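Local coordinates for 16L protein (Yaba-like disease virus, PDB 6TRR), which inhibits apoptosis as a poxviral member of the M11L family of apoptosis regulators, probably by binding pro-apoptotic partners of the host cell, at the interface of chains A and B. Sequence-based numbering; all coordinates share one arbitrary frame. Chains: chain A/B, 16L protein.

Contact 1: the interface of chains A and B. Residues chain A 18, 21-22, 25-26, 115-116, 118; chain B 28-29, 32, 115, 126-127.
Helices 14-34 of the two chains meet here, A:Phe22 set crosswise against B:Leu29. With CG anti to the backbone N (chi1 173°), the phenyl ring of A:Phe22 sends CE1 to 3.5 Å from the branch methyl CD1 of B:Leu29, and the backbone O of B:Leu29 lies at the edge of the ring, in its plane. The other branch, B:Leu29 CD2, turns to the aliphatic stem of A:Glu26, 4.0 Å from its CG. B:Glu32 runs extended past A:Phe22 in the opposite direction; its carboxylate stands almost perpendicular to the ring (88°), with CD at the ring edge, 3.8 Å from A:Phe22 CD1. The B:Glu32 and A:Lys116 chains cross at about a right angle, the carboxylate lying against the lysine's aliphatic stem. The ion pair is loose, A:Lys116 NZ lying 4.0 Å from B:Glu32 OE2, and the lysine is poorly ordered, so it should add little rigidity. On the flank, the B:Glu127 carboxylate, on a chain bent at chi2, comes against the CG-to-CE stem of A:Lys118, with A:Lys118 NZ 4.2 Å from B:Glu127 OE2; any attraction there is probably electrostatic at a distance. Within chain A, the amide ND2 of A:Asn25 donates to the carbonyl O of A:Lys116 at 2.9 Å, from above the carbonyl plane, tying helix 14-34 to the loop. A:Asn25 OD1 meets the edge of the B:Tyr115 ring. With no direct hydrogen bond between the chains in this patch, it joins the two first helices chiefly by packing near the two-fold axis of what may be a biological dimer.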
loop_
_atom_site.group_PDB
_atom_site.type_symbol
_atom_site.label_atom_id
_atom_site.label_comp_id
_atom_site.label_asym_id
_atom_site.label_seq_id
_atom_site.Cartn_x
_atom_site.Cartn_y
_atom_site.Cartn_z
ATOM N N ASN A 18 12.051 -6.803 -1.866
ATOM C CA ASN A 18 10.643 -6.951 -2.221
ATOM C C ASN A 18 9.848 -7.559 -1.075
ATOM O O ASN A 18 8.719 -7.138 -0.800
ATOM C CB ASN A 18 10.504 -7.806 -3.478
ATOM C CG ASN A 18 11.022 -7.106 -4.716
ATOM O OD1 ASN A 18 11.015 -5.877 -4.798
ATOM N ND2 ASN A 18 11.476 -7.886 -5.689
ATOM N N VAL A 21 9.349 -4.838 1.618
ATOM C CA VAL A 21 8.357 -3.856 1.189
ATOM C C VAL A 21 6.955 -4.432 1.327
ATOM O O VAL A 21 6.038 -3.769 1.826
ATOM C CB VAL A 21 8.638 -3.397 -0.253
ATOM C CG1 VAL A 21 7.467 -2.576 -0.795
ATOM C CG2 VAL A 21 9.915 -2.580 -0.307
ATOM N N PHE A 22 6.766 -5.676 0.885
ATOM C CA PHE A 22 5.453 -6.302 0.996
ATOM C C PHE A 22 5.055 -6.487 2.456
ATOM O O PHE A 22 3.926 -6.169 2.849
ATOM C CB PHE A 22 5.445 -7.645 0.274
ATOM C CG PHE A 22 4.188 -8.428 0.494
ATOM C CD1 PHE A 22 3.068 -8.189 -0.282
ATOM C CD2 PHE A 22 4.116 -9.385 1.491
ATOM C CE1 PHE A 22 1.905 -8.901 -0.077
ATOM C CE2 PHE A 22 2.956 -10.098 1.701
ATOM C CZ PHE A 22 1.849 -9.856 0.916
ATOM N N ASN A 25 4.063 -3.163 3.963
ATOM C CA ASN A 25 2.796 -2.751 3.360
ATOM C C ASN A 25 1.639 -3.580 3.905
ATOM O O ASN A 25 0.557 -3.047 4.176
ATOM C CB ASN A 25 2.861 -2.868 1.835
ATOM C CG ASN A 25 3.675 -1.754 1.188
ATOM O OD1 ASN A 25 3.965 -0.735 1.812
ATOM N ND2 ASN A 25 4.033 -1.944 -0.078
ATOM N N GLU A 26 1.849 -4.889 4.074
ATOM C CA GLU A 26 0.807 -5.747 4.634
ATOM C C GLU A 26 0.445 -5.310 6.048
ATOM O O GLU A 26 -0.737 -5.212 6.397
ATOM C CB GLU A 26 1.272 -7.204 4.619
ATOM C CG GLU A 26 0.204 -8.216 5.006
ATOM C CD GLU A 26 0.743 -9.636 5.064
ATOM O OE1 GLU A 26 1.846 -9.839 5.614
ATOM O OE2 GLU A 26 0.064 -10.551 4.554
ATOM N N TYR A 115 1.189 -3.186 -7.953
ATOM C CA TYR A 115 1.347 -1.895 -7.287
ATOM C C TYR A 115 1.867 -2.143 -5.878
ATOM O O TYR A 115 1.149 -2.692 -5.035
ATOM C CB TYR A 115 0.027 -1.128 -7.270
ATOM C CG TYR A 115 0.056 0.154 -6.463
ATOM C CD1 TYR A 115 0.964 1.165 -6.753
ATOM C CD2 TYR A 115 -0.837 0.358 -5.419
ATOM C CE1 TYR A 115 0.990 2.339 -6.018
ATOM C CE2 TYR A 115 -0.820 1.527 -4.678
ATOM C CZ TYR A 115 0.095 2.515 -4.983
ATOM O OH TYR A 115 0.113 3.681 -4.249
ATOM N N LYS A 116 3.116 -1.751 -5.638
ATOM C CA LYS A 116 3.747 -1.854 -4.330
ATOM C C LYS A 116 3.848 -0.515 -3.617
ATOM O O LYS A 116 4.438 -0.448 -2.532
ATOM C CB LYS A 116 5.154 -2.446 -4.467
ATOM C CG LYS A 116 5.224 -3.766 -5.206
ATOM C CD LYS A 116 6.631 -4.343 -5.139
ATOM C CE LYS A 116 6.680 -5.760 -5.690
ATOM N NZ LYS A 116 8.040 -6.359 -5.573
ATOM N N LYS A 118 5.779 1.723 -4.601
ATOM C CA LYS A 118 7.017 2.264 -5.149
ATOM C C LYS A 118 6.743 3.194 -6.321
ATOM O O LYS A 118 7.486 4.157 -6.539
ATOM C CB LYS A 118 7.942 1.128 -5.589
ATOM C CG LYS A 118 8.079 -0.005 -4.589
ATOM C CD LYS A 118 9.055 -1.065 -5.086
ATOM C CE LYS A 118 9.247 -2.135 -4.025
ATOM N NZ LYS A 118 10.248 -3.176 -4.388
ATOM N N ALA B 28 -4.183 -4.343 -4.701
ATOM C CA ALA B 28 -2.777 -4.312 -5.089
ATOM C C ALA B 28 -1.950 -5.267 -4.238
ATOM O O ALA B 28 -1.110 -6.010 -4.760
ATOM C CB ALA B 28 -2.235 -2.890 -4.969
ATOM N N LEU B 29 -2.161 -5.249 -2.920
ATOM C CA LEU B 29 -1.441 -6.173 -2.050
ATOM C C LEU B 29 -1.662 -7.613 -2.488
ATOM O O LEU B 29 -0.722 -8.414 -2.516
ATOM C CB LEU B 29 -1.881 -5.987 -0.598
ATOM C CG LEU B 29 -0.977 -6.678 0.426
ATOM C CD1 LEU B 29 0.284 -5.850 0.650
ATOM C CD2 LEU B 29 -1.704 -6.949 1.743
ATOM N N GLU B 32 0.558 -8.219 -5.454
ATOM C CA GLU B 32 1.964 -8.325 -5.073
ATOM C C GLU B 32 2.257 -9.674 -4.427
ATOM O O GLU B 32 3.326 -10.258 -4.646
ATOM C CB GLU B 32 2.339 -7.183 -4.127
ATOM C CG GLU B 32 3.837 -6.904 -4.057
ATOM C CD GLU B 32 4.201 -5.864 -3.006
ATOM O OE1 GLU B 32 3.295 -5.154 -2.520
ATOM O OE2 GLU B 32 5.400 -5.757 -2.664
ATOM N N TYR B 115 -0.880 3.774 7.733
ATOM C CA TYR B 115 -0.204 4.071 6.472
ATOM C C TYR B 115 -1.097 3.609 5.329
ATOM O O TYR B 115 -1.300 2.405 5.143
ATOM C CB TYR B 115 1.165 3.400 6.419
ATOM C CG TYR B 115 1.875 3.523 5.086
ATOM C CD1 TYR B 115 2.151 4.768 4.532
ATOM C CD2 TYR B 115 2.281 2.393 4.389
ATOM C CE1 TYR B 115 2.801 4.882 3.314
ATOM C CE2 TYR B 115 2.933 2.496 3.172
ATOM C CZ TYR B 115 3.191 3.744 2.639
ATOM O OH TYR B 115 3.841 3.850 1.429
ATOM N N ILE B 126 10.097 3.412 3.808
ATOM C CA ILE B 126 10.013 1.970 3.595
ATOM C C ILE B 126 10.979 1.533 2.498
ATOM O O ILE B 126 11.758 0.589 2.674
ATOM C CB ILE B 126 8.562 1.567 3.274
ATOM C CG1 ILE B 126 7.659 1.867 4.475
ATOM C CG2 ILE B 126 8.477 0.086 2.907
ATOM C CD1 ILE B 126 6.180 1.702 4.203
ATOM N N GLU B 127 10.945 2.215 1.349
ATOM C CA GLU B 127 11.757 1.803 0.204
ATOM C C GLU B 127 13.245 1.857 0.524
ATOM O O GLU B 127 13.991 0.913 0.235
ATOM C CB GLU B 127 11.455 2.692 -1.002
ATOM C CG GLU B 127 10.095 2.471 -1.616
ATOM C CD GLU B 127 9.959 1.085 -2.210
ATOM O OE1 GLU B 127 9.028 0.355 -1.813
ATOM O OE2 GLU B 127 10.796 0.721 -3.065
#

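Contact 2: the interface of chains A and B. Residues chain A 43, 47, 103, 130-131, 133-135, 137, 140-141; chain B 11-13, 15-17, 20.
B:Ile16 enters a hydrophobic recess of chain A, and its carbons meet chain A in sequence from root to tip. At its root, CB sits 3.9 Å from CB of A:Ser134. The branch methyl CG2, anti to the backbone N, turns to the end of helix 120-134, 3.7 Å from A:Ser134 CA. CG1 takes the other direction (chi1 -71°), coming to 4.1 Å from A:Ile141 CD1, and a bend at chi2 of -80° carries the tip CD1 deeper, to 3.6 Å from A:Ile141 CD1 and 3.7 Å from A:Leu43 CD2, with the branch methyl A:Leu140 CD2 at the side. Helices 38-57, 120-134 and 137-148 thus converge on one residue. A turn further on, B:Ile20 packs on A:Ala130, A:Ile103 and A:Ile133; its tip CD1 is tight against A:Ile133 CG2 at 3.3 Å. Ahead of the helix, A:Glu135 lies alongside B:Phe12, CG over one face of the ring and 3.7 Å from its centroid, the carboxylate nearly parallel to the ring (19°). These two residues also form an antiparallel beta bridge, flanked by weak backbone bonds. B:Asn13 acts as N-cap of helix 14-34: its OD1 accepts from B:Ser15 N, at 2.7 Å and nearly along the C=O axis, and from B:Ile16 N. A:Ser134 OG turns back to the carbonyls of A:Ala130 and A:Leu131. The patch seats the start of one chain's first helix among the helices of its partner, an arrangement that looks like a helix exchange between Bcl-2-like folds.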
loop_
_atom_site.group_PDB
_atom_site.type_symbol
_atom_site.label_atom_id
_atom_site.label_comp_id
_atom_site.label_asym_id
_atom_site.label_seq_id
_atom_site.Cartn_x
_atom_site.Cartn_y
_atom_site.Cartn_z
ATOM N N LEU A 43 -19.856 -0.109 3.822
ATOM C CA LEU A 43 -19.611 0.504 2.523
ATOM C C LEU A 43 -18.607 -0.308 1.713
ATOM O O LEU A 43 -18.854 -0.644 0.549
ATOM C CB LEU A 43 -19.114 1.931 2.737
ATOM C CG LEU A 43 -18.721 2.757 1.520
ATOM C CD1 LEU A 43 -19.906 2.950 0.601
ATOM C CD2 LEU A 43 -18.174 4.093 2.005
ATOM N N ILE A 47 -19.155 -1.984 -2.038
ATOM C CA ILE A 47 -18.315 -1.621 -3.175
ATOM C C ILE A 47 -17.627 -2.854 -3.741
ATOM O O ILE A 47 -17.562 -3.042 -4.962
ATOM C CB ILE A 47 -17.306 -0.536 -2.758
ATOM C CG1 ILE A 47 -18.019 0.812 -2.659
ATOM C CG2 ILE A 47 -16.145 -0.450 -3.749
ATOM C CD1 ILE A 47 -17.207 1.893 -1.987
ATOM N N ILE A 103 -13.685 2.349 -10.567
ATOM C CA ILE A 103 -13.106 1.537 -9.501
ATOM C C ILE A 103 -12.732 0.164 -10.041
ATOM O O ILE A 103 -11.604 -0.310 -9.860
ATOM C CB ILE A 103 -14.079 1.434 -8.314
ATOM C CG1 ILE A 103 -14.288 2.817 -7.694
ATOM C CG2 ILE A 103 -13.542 0.446 -7.272
ATOM C CD1 ILE A 103 -15.314 2.857 -6.597
ATOM N N ALA A 130 -10.265 8.559 -6.169
ATOM C CA ALA A 130 -11.092 8.359 -4.985
ATOM C C ALA A 130 -11.723 9.667 -4.534
ATOM O O ALA A 130 -12.903 9.707 -4.166
ATOM C CB ALA A 130 -10.256 7.759 -3.856
ATOM N N LEU A 131 -10.948 10.751 -4.554
ATOM C CA LEU A 131 -11.481 12.054 -4.181
ATOM C C LEU A 131 -12.623 12.457 -5.104
ATOM O O LEU A 131 -13.678 12.908 -4.646
ATOM C CB LEU A 131 -10.362 13.095 -4.212
ATOM C CG LEU A 131 -10.755 14.535 -3.889
ATOM C CD1 LEU A 131 -11.272 14.638 -2.465
ATOM C CD2 LEU A 131 -9.570 15.466 -4.102
ATOM N N ILE A 133 -14.506 10.488 -6.917
ATOM C CA ILE A 133 -15.636 9.588 -6.720
ATOM C C ILE A 133 -16.402 9.960 -5.460
ATOM O O ILE A 133 -17.628 9.807 -5.403
ATOM C CB ILE A 133 -15.147 8.130 -6.679
ATOM C CG1 ILE A 133 -14.664 7.709 -8.067
ATOM C CG2 ILE A 133 -16.255 7.198 -6.195
ATOM C CD1 ILE A 133 -13.969 6.367 -8.100
ATOM N N SER A 134 -15.708 10.454 -4.436
ATOM C CA SER A 134 -16.380 10.856 -3.209
ATOM C C SER A 134 -17.147 12.162 -3.354
ATOM O O SER A 134 -17.968 12.472 -2.486
ATOM C CB SER A 134 -15.370 10.983 -2.064
ATOM O OG SER A 134 -14.339 11.903 -2.375
ATOM N N GLU A 135 -16.905 12.931 -4.414
ATOM C CA GLU A 135 -17.683 14.141 -4.652
ATOM C C GLU A 135 -19.132 13.784 -4.955
ATOM O O GLU A 135 -19.433 12.716 -5.496
ATOM C CB GLU A 135 -17.095 14.945 -5.812
ATOM C CG GLU A 135 -17.602 16.375 -5.919
ATOM C CD GLU A 135 -16.845 17.165 -6.971
ATOM O OE1 GLU A 135 -17.149 18.362 -7.163
ATOM O OE2 GLU A 135 -15.941 16.582 -7.608
ATOM N N SER A 137 -21.489 12.885 -2.912
ATOM C CA SER A 137 -21.582 11.559 -2.313
ATOM C C SER A 137 -23.005 11.017 -2.359
ATOM O O SER A 137 -23.216 9.844 -2.690
ATOM C CB SER A 137 -21.072 11.614 -0.874
ATOM O OG SER A 137 -21.565 12.767 -0.205
ATOM N N LEU A 140 -23.943 8.923 -5.097
ATOM C CA LEU A 140 -23.290 7.619 -5.131
ATOM C C LEU A 140 -23.892 6.669 -4.103
ATOM O O LEU A 140 -24.173 5.507 -4.414
ATOM C CB LEU A 140 -21.787 7.779 -4.900
ATOM C CG LEU A 140 -20.969 6.484 -4.917
ATOM C CD1 LEU A 140 -21.162 5.721 -6.221
ATOM C CD2 LEU A 140 -19.496 6.789 -4.689
ATOM N N ILE A 141 -24.091 7.143 -2.869
ATOM C CA ILE A 141 -24.752 6.321 -1.857
ATOM C C ILE A 141 -26.133 5.902 -2.343
ATOM O O ILE A 141 -26.534 4.740 -2.204
ATOM C CB ILE A 141 -24.848 7.077 -0.516
ATOM C CG1 ILE A 141 -23.487 7.626 -0.073
ATOM C CG2 ILE A 141 -25.425 6.164 0.570
ATOM C CD1 ILE A 141 -22.453 6.582 0.216
ATOM N N ASN B 11 -19.941 18.979 -1.577
ATOM C CA ASN B 11 -20.524 17.788 -0.961
ATOM C C ASN B 11 -19.619 16.569 -1.171
ATOM O O ASN B 11 -19.945 15.621 -1.886
ATOM C CB ASN B 11 -21.931 17.529 -1.517
ATOM C CG ASN B 11 -22.832 18.750 -1.421
ATOM O OD1 ASN B 11 -22.709 19.689 -2.207
ATOM N ND2 ASN B 11 -23.749 18.740 -0.459
ATOM N N PHE B 12 -18.461 16.630 -0.522
ATOM C CA PHE B 12 -17.518 15.521 -0.520
ATOM C C PHE B 12 -17.722 14.651 0.716
ATOM O O PHE B 12 -18.180 15.119 1.761
ATOM C CB PHE B 12 -16.073 16.029 -0.557
ATOM C CG PHE B 12 -15.649 16.579 -1.895
ATOM C CD1 PHE B 12 -14.916 15.803 -2.777
ATOM C CD2 PHE B 12 -15.975 17.874 -2.265
ATOM C CE1 PHE B 12 -14.521 16.305 -4.005
ATOM C CE2 PHE B 12 -15.582 18.379 -3.493
ATOM C CZ PHE B 12 -14.853 17.591 -4.362
ATOM N N ASN B 13 -17.376 13.371 0.581
ATOM C CA ASN B 13 -17.512 12.389 1.656
ATOM C C ASN B 13 -16.216 11.592 1.751
ATOM O O ASN B 13 -15.964 10.710 0.925
ATOM C CB ASN B 13 -18.702 11.461 1.402
ATOM C CG ASN B 13 -18.899 10.437 2.507
ATOM O OD1 ASN B 13 -17.938 9.929 3.081
ATOM N ND2 ASN B 13 -20.153 10.130 2.806
ATOM N N SER B 15 -15.384 9.351 3.897
ATOM C CA SER B 15 -15.578 7.931 4.173
ATOM C C SER B 15 -15.570 7.127 2.877
ATOM O O SER B 15 -14.937 6.069 2.798
ATOM C CB SER B 15 -16.883 7.716 4.939
ATOM O OG SER B 15 -16.911 8.504 6.116
ATOM N N ILE B 16 -16.268 7.616 1.849
ATOM C CA ILE B 16 -16.158 7.022 0.518
ATOM C C ILE B 16 -14.700 6.980 0.090
ATOM O O ILE B 16 -14.175 5.932 -0.303
ATOM C CB ILE B 16 -17.010 7.813 -0.493
ATOM C CG1 ILE B 16 -18.503 7.596 -0.241
ATOM C CG2 ILE B 16 -16.644 7.442 -1.938
ATOM C CD1 ILE B 16 -19.040 6.294 -0.790
ATOM N N LYS B 17 -14.026 8.130 0.165
ATOM C CA LYS B 17 -12.644 8.223 -0.291
ATOM C C LYS B 17 -11.763 7.207 0.423
ATOM O O LYS B 17 -10.971 6.502 -0.212
ATOM C CB LYS B 17 -12.120 9.643 -0.067
ATOM C CG LYS B 17 -10.719 9.895 -0.615
ATOM C CD LYS B 17 -10.180 11.244 -0.157
ATOM C CE LYS B 17 -8.782 11.514 -0.706
ATOM N NZ LYS B 17 -8.294 12.887 -0.366
ATOM N N ILE B 20 -12.472 3.621 -0.757
ATOM C CA ILE B 20 -11.955 3.361 -2.099
ATOM C C ILE B 20 -10.438 3.209 -2.070
ATOM O O ILE B 20 -9.879 2.316 -2.716
ATOM C CB ILE B 20 -12.394 4.478 -3.065
ATOM C CG1 ILE B 20 -13.913 4.445 -3.245
ATOM C CG2 ILE B 20 -11.689 4.337 -4.417
ATOM C CD1 ILE B 20 -14.471 5.651 -3.942
#

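Contact 3: the interface of chains A and B. Residues chain A 44, 47-48, 51-52, 103, 106-107, 110-111; chain B 23-24, 27.
The phenol of B:Tyr23 is the main flat group, and one of its faces is covered from its own helix: CG of B:Lys27 stands 4.2 Å above the ring plane, offset toward the rim. Chain A flanks the ring from two helices. From helix 38-57, A:Lys48 crosses it at about a right angle, its CB 3.7 Å from B:Tyr23 CE1, while A:Leu44 CD1 meets the tyrosine lower down, at CB. From helix 96-113, the branch methyl CG2 of A:Ile103 approaches B:Tyr23 CE2 to 3.8 Å. The ring, placed by CG anti to the backbone N (chi1 177°), is therefore wedged between two helices of the partner. The second flat group, the carboxylate of A:Glu52, is inclined by 38° to the phenol. Its OE2 accepts from B:Lys27 NZ at 2.9 Å through the anti lone pair, forming a salt bridge between the chains; A:Lys48 NZ adds a weak bond to the same oxygen but is poorly ordered. B:Lys27 gets there by a bend at chi2 (-82°), and A:Glu111 OE1, 4.4 Å from B:Lys27 NZ, may add long-range stabilisation. Beside this polar cluster, A:Ile106 CG2 packs obliquely on B:Ile24 CD1. Helix 14-34 is thus held by apolar contacts and, at one side, by charge. A:Ser107 OG donates to the carbonyl O of A:Ile103 and also bonds to water 1 at 2.8 Å, and that water bonds to the phenol oxygen B:Tyr23 OH at 2.9 Å.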
loop_
_atom_site.group_PDB
_atom_site.type_symbol
_atom_site.label_atom_id
_atom_site.label_comp_id
_atom_site.label_asym_id
_atom_site.label_seq_id
_atom_site.Cartn_x
_atom_site.Cartn_y
_atom_site.Cartn_z
ATOM N N LEU A 44 -17.466 -0.639 2.323
ATOM C CA LEU A 44 -16.454 -1.436 1.635
ATOM C C LEU A 44 -17.052 -2.720 1.085
ATOM O O LEU A 44 -16.745 -3.129 -0.041
ATOM C CB LEU A 44 -15.302 -1.758 2.588
ATOM C CG LEU A 44 -14.247 -2.755 2.091
ATOM C CD1 LEU A 44 -13.547 -2.236 0.847
ATOM C CD2 LEU A 44 -13.233 -3.055 3.184
ATOM N N ILE A 47 -19.155 -1.984 -2.038
ATOM C CA ILE A 47 -18.315 -1.621 -3.175
ATOM C C ILE A 47 -17.627 -2.854 -3.741
ATOM O O ILE A 47 -17.562 -3.042 -4.962
ATOM C CB ILE A 47 -17.306 -0.536 -2.758
ATOM C CG1 ILE A 47 -18.019 0.812 -2.659
ATOM C CG2 ILE A 47 -16.145 -0.450 -3.749
ATOM C CD1 ILE A 47 -17.207 1.893 -1.987
ATOM N N LYS A 48 -17.114 -3.721 -2.868
ATOM C CA LYS A 48 -16.439 -4.924 -3.340
ATOM C C LYS A 48 -17.389 -5.794 -4.158
ATOM O O LYS A 48 -17.061 -6.212 -5.276
ATOM C CB LYS A 48 -15.867 -5.699 -2.152
ATOM C CG LYS A 48 -15.084 -6.946 -2.539
ATOM C CD LYS A 48 -14.294 -7.502 -1.359
ATOM C CE LYS A 48 -13.586 -8.803 -1.715
ATOM N NZ LYS A 48 -14.545 -9.907 -2.002
ATOM N N CYS A 51 -18.236 -3.913 -7.571
ATOM C CA CYS A 51 -17.145 -3.750 -8.528
ATOM C C CYS A 51 -16.599 -5.088 -9.011
ATOM O O CYS A 51 -16.087 -5.175 -10.133
ATOM C CB CYS A 51 -16.034 -2.909 -7.909
ATOM S SG CYS A 51 -16.492 -1.174 -7.671
ATOM N N GLU A 52 -16.683 -6.136 -8.189
ATOM C CA GLU A 52 -16.334 -7.467 -8.672
ATOM C C GLU A 52 -17.393 -7.982 -9.636
ATOM O O GLU A 52 -17.076 -8.681 -10.605
ATOM C CB GLU A 52 -16.156 -8.426 -7.497
ATOM C CG GLU A 52 -14.879 -8.184 -6.705
ATOM C CD GLU A 52 -14.653 -9.219 -5.619
ATOM O OE1 GLU A 52 -15.438 -10.187 -5.543
ATOM O OE2 GLU A 52 -13.689 -9.062 -4.840
ATOM N N ILE A 103 -13.685 2.349 -10.567
ATOM C CA ILE A 103 -13.106 1.537 -9.501
ATOM C C ILE A 103 -12.732 0.164 -10.041
ATOM O O ILE A 103 -11.604 -0.310 -9.860
ATOM C CB ILE A 103 -14.079 1.434 -8.314
ATOM C CG1 ILE A 103 -14.288 2.817 -7.694
ATOM C CG2 ILE A 103 -13.542 0.446 -7.272
ATOM C CD1 ILE A 103 -15.314 2.857 -6.597
ATOM N N ILE A 106 -9.670 0.550 -12.308
ATOM C CA ILE A 106 -8.405 0.670 -11.594
ATOM C C ILE A 106 -8.033 -0.664 -10.959
ATOM O O ILE A 106 -6.853 -1.028 -10.897
ATOM C CB ILE A 106 -8.484 1.809 -10.560
ATOM C CG1 ILE A 106 -8.687 3.146 -11.285
ATOM C CG2 ILE A 106 -7.218 1.846 -9.706
ATOM C CD1 ILE A 106 -8.799 4.358 -10.373
ATOM N N SER A 107 -9.031 -1.423 -10.494
ATOM C CA SER A 107 -8.765 -2.767 -9.990
ATOM C C SER A 107 -8.121 -3.636 -11.061
ATOM O O SER A 107 -7.204 -4.412 -10.772
ATOM C CB SER A 107 -10.055 -3.420 -9.497
ATOM O OG SER A 107 -10.537 -2.784 -8.328
ATOM N N VAL A 110 -4.362 -2.438 -11.583
ATOM C CA VAL A 110 -3.447 -2.869 -10.528
ATOM C C VAL A 110 -3.194 -4.369 -10.618
ATOM O O VAL A 110 -2.088 -4.844 -10.336
ATOM C CB VAL A 110 -3.992 -2.469 -9.143
ATOM C CG1 VAL A 110 -4.095 -0.964 -9.031
ATOM C CG2 VAL A 110 -5.345 -3.104 -8.888
ATOM N N GLU A 111 -4.210 -5.139 -11.012
ATOM C CA GLU A 111 -4.036 -6.581 -11.147
ATOM C C GLU A 111 -3.200 -6.949 -12.366
ATOM O O GLU A 111 -2.584 -8.020 -12.379
ATOM C CB GLU A 111 -5.403 -7.268 -11.219
ATOM C CG GLU A 111 -6.124 -7.347 -9.873
ATOM C CD GLU A 111 -7.615 -7.616 -10.007
ATOM O OE1 GLU A 111 -8.370 -7.243 -9.083
ATOM O OE2 GLU A 111 -8.031 -8.198 -11.032
ATOM N N TYR B 23 -9.757 -0.199 -0.571
ATOM C CA TYR B 23 -10.148 -1.277 -1.475
ATOM C C TYR B 23 -9.109 -1.483 -2.568
ATOM O O TYR B 23 -8.686 -2.613 -2.834
ATOM C CB TYR B 23 -11.515 -0.971 -2.087
ATOM C CG TYR B 23 -11.987 -2.000 -3.093
ATOM C CD1 TYR B 23 -12.391 -3.264 -2.684
ATOM C CD2 TYR B 23 -12.039 -1.704 -4.451
ATOM C CE1 TYR B 23 -12.827 -4.205 -3.596
ATOM C CE2 TYR B 23 -12.475 -2.642 -5.372
ATOM C CZ TYR B 23 -12.869 -3.889 -4.938
ATOM O OH TYR B 23 -13.302 -4.827 -5.849
ATOM N N ILE B 24 -8.683 -0.398 -3.213
ATOM C CA ILE B 24 -7.716 -0.524 -4.297
ATOM C C ILE B 24 -6.363 -0.966 -3.756
ATOM O O ILE B 24 -5.702 -1.832 -4.342
ATOM C CB ILE B 24 -7.620 0.796 -5.082
ATOM C CG1 ILE B 24 -8.938 1.054 -5.816
ATOM C CG2 ILE B 24 -6.465 0.743 -6.077
ATOM C CD1 ILE B 24 -9.040 2.421 -6.452
ATOM N N LYS B 27 -6.536 -4.640 -3.256
ATOM C CA LYS B 27 -6.397 -5.358 -4.518
ATOM C C LYS B 27 -4.945 -5.404 -4.972
ATOM O O LYS B 27 -4.509 -6.399 -5.562
ATOM C CB LYS B 27 -7.270 -4.703 -5.590
ATOM C CG LYS B 27 -8.763 -4.858 -5.347
ATOM C CD LYS B 27 -9.267 -6.211 -5.824
ATOM C CE LYS B 27 -10.523 -6.630 -5.079
ATOM N NZ LYS B 27 -11.359 -7.581 -5.863
HETATM O O HOH W 1 -12.761 -4.524 -8.680
#

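Helix 14-34 of chain B links all the contacts: contact 2 takes its first turns and the residues before it, contact 3 its middle and contact 1 its later turns. Contacts 2 and 3, whose C-alpha centres are about 13 Å apart, share A:Ile47 and A:Ile103 and so appear to be parts of one continuous groove in chain A. Contact 1, where the first helices of both chains meet, has its C-alpha centre about 17 Å from that of contact 3 and 24 Å from that of contact 2. Two-fold symmetry repeats each contact with the chains exchanged, consistent with a reciprocally interlocked dimer, although the crystal alone does not prove that state in solution.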